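Local coordinates for protein alcohol dehydrogenase YqhD (Escherichia coli, PDB 4QGS) that reduces a broad range of short-chain aldehydes to the corresponding alcohols with NADPH, as a zinc-dependent member of the iron-containing alcohol dehydrogenase family, at residues D187-Y190 with T191-L194; R312-L315 with L316-A319; G328-D331 with E332-D335. One frame throughout, in Å; residues are numbered along the deposited sequence.

Interaction 1: D187-Y190 with T191-L194; sequences DPVY and TYTL
Thr191 turns back on Pro188 with two donors for a single acceptor. Its OG1 hydrogen-bonds to Pro188 O at 2.7 Å, in the carbonyl plane and on a lone pair, whereas Thr191 N approaches Pro188 O at 2.8 Å from well above that plane. A chi1 of 74° makes this possible, folding the hydroxyl between backbone N and carbonyl carbon. Tyr192 continues the coil: its N bonds to Val189 O at 3.1 Å, and its ring lies across Val189, whose CA sits over the ring centre in a CH-pi contact, 3.7 Å from the Tyr192 centroid. Val189 CG2 extends the apolar contact to Tyr192 CZ at 3.9 Å. With a serine at Tyr192 the ring is gone, and Val189 would probably be left uncovered and a gap opened beside Tyr249, which the ring also touches. Thr193 meets 187-190 through a water that donates to Tyr190 O and lies 2.8 Å from Thr193 OG1; Leu194 N closes a type I turn on Thr191 O. Tyr190 and Thr193 both bind NADP(+); the Tyr190 hydroxyl bonds to Gln60. Carbonyls served by local donors and water are consistent with both residues being held in place in this cofactor-free form.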
# COMPACT_ATOMS: atom_id res chain seq x y z
N ASP A 187 3.57 -15.48 4.38
CA ASP A 187 4.76 -16.31 4.50
C ASP A 187 5.92 -15.60 3.82
O ASP A 187 5.93 -15.43 2.61
CB ASP A 187 4.51 -17.69 3.85
CG ASP A 187 5.69 -18.64 4.01
OD1 ASP A 187 6.80 -18.18 4.36
OD2 ASP A 187 5.51 -19.86 3.77
N PRO A 188 6.91 -15.17 4.60
CA PRO A 188 8.06 -14.44 4.05
C PRO A 188 8.78 -15.21 2.94
O PRO A 188 9.36 -14.61 2.04
CB PRO A 188 8.96 -14.26 5.27
CG PRO A 188 7.99 -14.19 6.43
CD PRO A 188 6.93 -15.20 6.08
N VAL A 189 8.73 -16.54 2.99
CA VAL A 189 9.40 -17.33 1.95
C VAL A 189 8.85 -17.02 0.56
O VAL A 189 9.59 -17.03 -0.43
CB VAL A 189 9.28 -18.85 2.23
CG1 VAL A 189 9.81 -19.67 1.03
CG2 VAL A 189 10.02 -19.19 3.52
N TYR A 190 7.55 -16.71 0.48
CA TYR A 190 6.95 -16.36 -0.80
C TYR A 190 7.50 -15.04 -1.35
O TYR A 190 7.32 -14.75 -2.53
CB TYR A 190 5.42 -16.24 -0.70
CG TYR A 190 4.70 -17.52 -0.33
CD1 TYR A 190 5.32 -18.76 -0.45
CD2 TYR A 190 3.38 -17.49 0.14
CE1 TYR A 190 4.65 -19.93 -0.12
CE2 TYR A 190 2.71 -18.66 0.47
CZ TYR A 190 3.34 -19.87 0.34
OH TYR A 190 2.69 -21.04 0.68
N THR A 191 8.18 -14.24 -0.52
CA THR A 191 8.75 -12.98 -1.01
C THR A 191 10.17 -13.16 -1.57
O THR A 191 10.71 -12.23 -2.16
CB THR A 191 8.78 -11.87 0.09
OG1 THR A 191 9.81 -12.14 1.05
CG2 THR A 191 7.44 -11.78 0.79
N TYR A 192 10.76 -14.33 -1.39
CA TYR A 192 12.14 -14.55 -1.86
C TYR A 192 12.31 -14.31 -3.36
O TYR A 192 13.38 -13.92 -3.81
CB TYR A 192 12.60 -15.98 -1.57
CG TYR A 192 12.80 -16.36 -0.13
CD1 TYR A 192 12.56 -15.45 0.92
CD2 TYR A 192 13.24 -17.63 0.21
CE1 TYR A 192 12.74 -15.83 2.24
CE2 TYR A 192 13.43 -18.01 1.51
CZ TYR A 192 13.19 -17.11 2.54
OH TYR A 192 13.39 -17.52 3.83
N THR A 193 11.25 -14.58 -4.13
CA THR A 193 11.34 -14.52 -5.59
C THR A 193 11.11 -13.11 -6.16
O THR A 193 11.30 -12.89 -7.37
CB THR A 193 10.33 -15.49 -6.24
OG1 THR A 193 9.01 -15.18 -5.77
CG2 THR A 193 10.67 -16.92 -5.89
N LEU A 194 10.72 -12.16 -5.33
CA LEU A 194 10.53 -10.79 -5.80
C LEU A 194 11.80 -10.19 -6.39
O LEU A 194 12.87 -10.26 -5.78
CB LEU A 194 10.04 -9.89 -4.66
CG LEU A 194 8.68 -10.26 -4.09
CD1 LEU A 194 8.44 -9.53 -2.77
CD2 LEU A 194 7.60 -9.90 -5.10
O HOH W 1 6.72 -16.39 -4.65

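Interaction 2: R312-L315 with L316-A319; sequences RAKL and LQYA
Leu316 lies back over Arg312, one helical turn earlier, and its side chain can be followed outward as an example of how an aliphatic group uses its own helix before reaching the next. CB stands over the preceding turn, with Ala313 O 3.7 Å away. CG comes closer to the backbone, 3.4 Å from Arg312 O, because chi1 of -68° sets it beside the backbone N and anti to the carbonyl carbon. At the first tip, Leu316 CD1 rests over one face of the Arg312 guanidinium, 3.8 Å from NH1, an apolar methyl against a flat cationic group that is itself paired with Asp330 of the next helix. The second tip, CD2, turns to helix 330-347, where it packs on Asp330 and Ile334. The backbone beneath is regular helix: the amides of Leu316, Gln317, Tyr318 and Ala319 bond in turn to the carbonyls of Arg312, Ala313, Lys314 and Leu315. Another face carries Lys314 and Gln317 side by side and pointing the same way, with Lys314 CE 3.8 Å from Gln317 OE1. Their polar ends go to separate acids of helix 222-244: Lys314 NZ forms a salt bridge with Asp225, and Gln317 NE2 bonds to Glu229. Tyr318 OH hydrogen-bonds to Thr341, and its ring makes edge-to-face contacts with Trp304 and Trp323. Helix 312-323 is thus clasped between helix 222-244, met by Lys314 and Gln317, and helix 330-347, met by Leu316 and Ala319, within the helical C-terminal part of the enzyme.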
# COMPACT_ATOMS: atom_id res chain seq x y z
N ARG A 312 8.33 20.96 11.74
CA ARG A 312 9.60 21.12 12.42
C ARG A 312 9.78 20.18 13.62
O ARG A 312 10.78 19.47 13.69
CB ARG A 312 9.78 22.58 12.85
CG ARG A 312 10.87 22.81 13.85
CD ARG A 312 10.66 24.16 14.49
NE ARG A 312 11.92 24.82 14.82
CZ ARG A 312 12.54 24.71 16.00
NH1 ARG A 312 12.02 23.96 16.97
NH2 ARG A 312 13.68 25.35 16.19
N ALA A 313 8.82 20.15 14.54
CA ALA A 313 8.95 19.33 15.73
C ALA A 313 9.09 17.84 15.42
O ALA A 313 9.95 17.17 15.98
CB ALA A 313 7.76 19.55 16.66
N LYS A 314 8.26 17.33 14.51
CA LYS A 314 8.33 15.90 14.20
C LYS A 314 9.54 15.58 13.32
O LYS A 314 10.05 14.47 13.39
CB LYS A 314 7.03 15.41 13.55
CG LYS A 314 5.78 15.49 14.48
CD LYS A 314 5.97 14.77 15.82
CE LYS A 314 6.09 13.23 15.70
NZ LYS A 314 4.79 12.57 15.40
N LEU A 315 10.01 16.52 12.51
CA LEU A 315 11.26 16.29 11.79
C LEU A 315 12.43 16.15 12.76
O LEU A 315 13.31 15.31 12.57
CB LEU A 315 11.53 17.42 10.79
CG LEU A 315 10.75 17.29 9.49
CD1 LEU A 315 10.71 18.63 8.75
CD2 LEU A 315 11.40 16.20 8.61
N LEU A 316 12.45 16.96 13.82
CA LEU A 316 13.51 16.85 14.81
C LEU A 316 13.39 15.57 15.64
O LEU A 316 14.39 14.96 16.01
CB LEU A 316 13.49 18.08 15.74
CG LEU A 316 13.89 19.39 15.06
CD1 LEU A 316 13.53 20.57 15.97
CD2 LEU A 316 15.36 19.39 14.75
N GLN A 317 12.15 15.18 15.93
CA GLN A 317 11.93 13.93 16.67
C GLN A 317 12.37 12.74 15.83
O GLN A 317 13.03 11.83 16.31
CB GLN A 317 10.46 13.78 17.09
CG GLN A 317 10.21 12.54 17.95
CD GLN A 317 8.83 12.53 18.60
OE1 GLN A 317 8.22 13.58 18.80
NE2 GLN A 317 8.33 11.34 18.93
N TYR A 318 12.01 12.78 14.55
CA TYR A 318 12.41 11.76 13.59
C TYR A 318 13.92 11.68 13.50
O TYR A 318 14.50 10.58 13.53
CB TYR A 318 11.77 12.09 12.23
CG TYR A 318 12.29 11.37 11.00
CD1 TYR A 318 11.92 10.06 10.74
CD2 TYR A 318 13.07 12.03 10.07
CE1 TYR A 318 12.36 9.39 9.59
CE2 TYR A 318 13.52 11.38 8.90
CZ TYR A 318 13.16 10.06 8.68
OH TYR A 318 13.59 9.41 7.55
N ALA A 319 14.58 12.83 13.44
CA ALA A 319 16.03 12.87 13.30
C ALA A 319 16.71 12.21 14.50
O ALA A 319 17.65 11.44 14.34
CB ALA A 319 16.51 14.29 13.15

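Interaction 3: G328-D331 with E332-D335; sequences GSDD and ERID
Ser329 and Glu332 exchange two hydrogen bonds at the start of helix 330-347, and these form the tight part of the contact. Ser329 OG accepts from Glu332 N at 2.9 Å, in a nearly straight bond of 166°. The return bond runs from Ser329 N to Glu332 OE1 at 2.8 Å, meeting the carboxylate on its anti side and somewhat out of its plane. The serine hydroxyl is placed for this by a chi1 of 75°, which tucks OG between backbone N and carbonyl carbon, over the first turn. Glu332, extended beyond CG, lays its aliphatic part against the hydroxyl, with CG 3.2 Å from Ser329 OG. Gly328 has no side chain to keep the carboxylate off, and Glu332 OE1 comes within 3.3 Å of Gly328 CA. On a neighbouring flank Arg333 presses its methylenes on the incoming chain, its CG 3.0 Å from Ser329 O, while Arg333 NH2 goes on to a salt bridge with Glu320. Ile334, the buried member, sets CG1 3.3 Å from Asp330 O and faces helix 312-323.

The acidic groups make a looser set. Asp330 OD2 stays 4.3 Å from Arg333 NH1, too far for a salt bridge; Asp330 pairs instead with Arg312 of helix 312-323. Asp331 and Asp335 stand one turn apart at the exposed surface, and each forms a salt bridge with Arg308, a shared cation that probably offsets their mutual repulsion. Asp330 and Asp331, in the first turn, would probably also interact well with the helix dipole. Serine at the N-cap with glutamate three residues on, each side chain accepting from the other's backbone N, is the classic capping box of a helix N-terminus.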
# COMPACT_ATOMS: atom_id res chain seq x y z
N GLY A 328 24.01 19.66 16.85
CA GLY A 328 23.87 20.74 15.88
C GLY A 328 22.58 21.52 16.03
O GLY A 328 21.75 21.15 16.86
N SER A 329 22.40 22.59 15.26
CA SER A 329 21.14 23.34 15.25
C SER A 329 19.96 22.53 14.74
O SER A 329 20.12 21.47 14.12
CB SER A 329 21.25 24.60 14.40
OG SER A 329 21.22 24.25 13.02
N ASP A 330 18.78 23.06 15.01
CA ASP A 330 17.55 22.51 14.50
C ASP A 330 17.63 22.39 12.99
O ASP A 330 17.36 21.32 12.45
CB ASP A 330 16.39 23.38 14.93
CG ASP A 330 16.08 23.25 16.40
OD1 ASP A 330 15.10 23.86 16.84
OD2 ASP A 330 16.80 22.52 17.12
N ASP A 331 18.03 23.46 12.31
CA ASP A 331 18.10 23.40 10.85
C ASP A 331 19.13 22.39 10.36
O ASP A 331 18.88 21.68 9.39
CB ASP A 331 18.40 24.77 10.25
CG ASP A 331 17.17 25.64 10.16
OD1 ASP A 331 16.07 25.10 9.92
OD2 ASP A 331 17.31 26.87 10.34
N GLU A 332 20.28 22.31 11.02
CA GLU A 332 21.30 21.32 10.66
C GLU A 332 20.78 19.91 10.90
O GLU A 332 21.03 19.00 10.09
CB GLU A 332 22.58 21.54 11.46
CG GLU A 332 23.33 22.81 11.13
CD GLU A 332 24.47 23.07 12.10
OE1 GLU A 332 24.32 22.73 13.29
OE2 GLU A 332 25.51 23.62 11.67
N ARG A 333 20.08 19.71 12.00
CA ARG A 333 19.56 18.38 12.32
C ARG A 333 18.50 17.95 11.30
O ARG A 333 18.49 16.81 10.84
CB ARG A 333 19.00 18.34 13.74
CG ARG A 333 20.06 18.55 14.83
CD ARG A 333 19.41 18.68 16.21
NE ARG A 333 18.74 17.45 16.58
CZ ARG A 333 17.76 17.34 17.47
NH1 ARG A 333 17.31 18.41 18.11
NH2 ARG A 333 17.23 16.15 17.71
N ILE A 334 17.62 18.88 10.93
CA ILE A 334 16.58 18.60 9.95
C ILE A 334 17.22 18.34 8.58
O ILE A 334 16.86 17.38 7.89
CB ILE A 334 15.57 19.75 9.85
CG1 ILE A 334 14.76 19.84 11.15
CG2 ILE A 334 14.64 19.58 8.64
CD1 ILE A 334 13.82 21.06 11.22
N ASP A 335 18.18 19.18 8.20
CA ASP A 335 18.91 18.96 6.94
C ASP A 335 19.55 17.58 6.92
O ASP A 335 19.47 16.88 5.91
CB ASP A 335 19.98 20.04 6.73
CG ASP A 335 19.39 21.36 6.28
OD1 ASP A 335 18.15 21.48 6.15
OD2 ASP A 335 20.18 22.31 6.06

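In the fold
Interactions 2 and 3 belong to consecutive helices, 312-323 and 330-347, with centres about 10 Å apart, and they touch through apolar side chains and the Arg312-Asp330 pair, although the modelled separation of that salt bridge is too short to be trusted. Interaction 2 is partly buried packing along the first two turns of its helix; interaction 3 is a surface helix start, rich in acidic groups. Interaction 1 stands apart, its centre about 34 Å from that of interaction 2, in the loop joining the parallel sheet to helix 196-211. Partly buried as well, it alone carries NADP(+)-binding residues and relies on turn bonds, a ring and water rather than regular helix bonding.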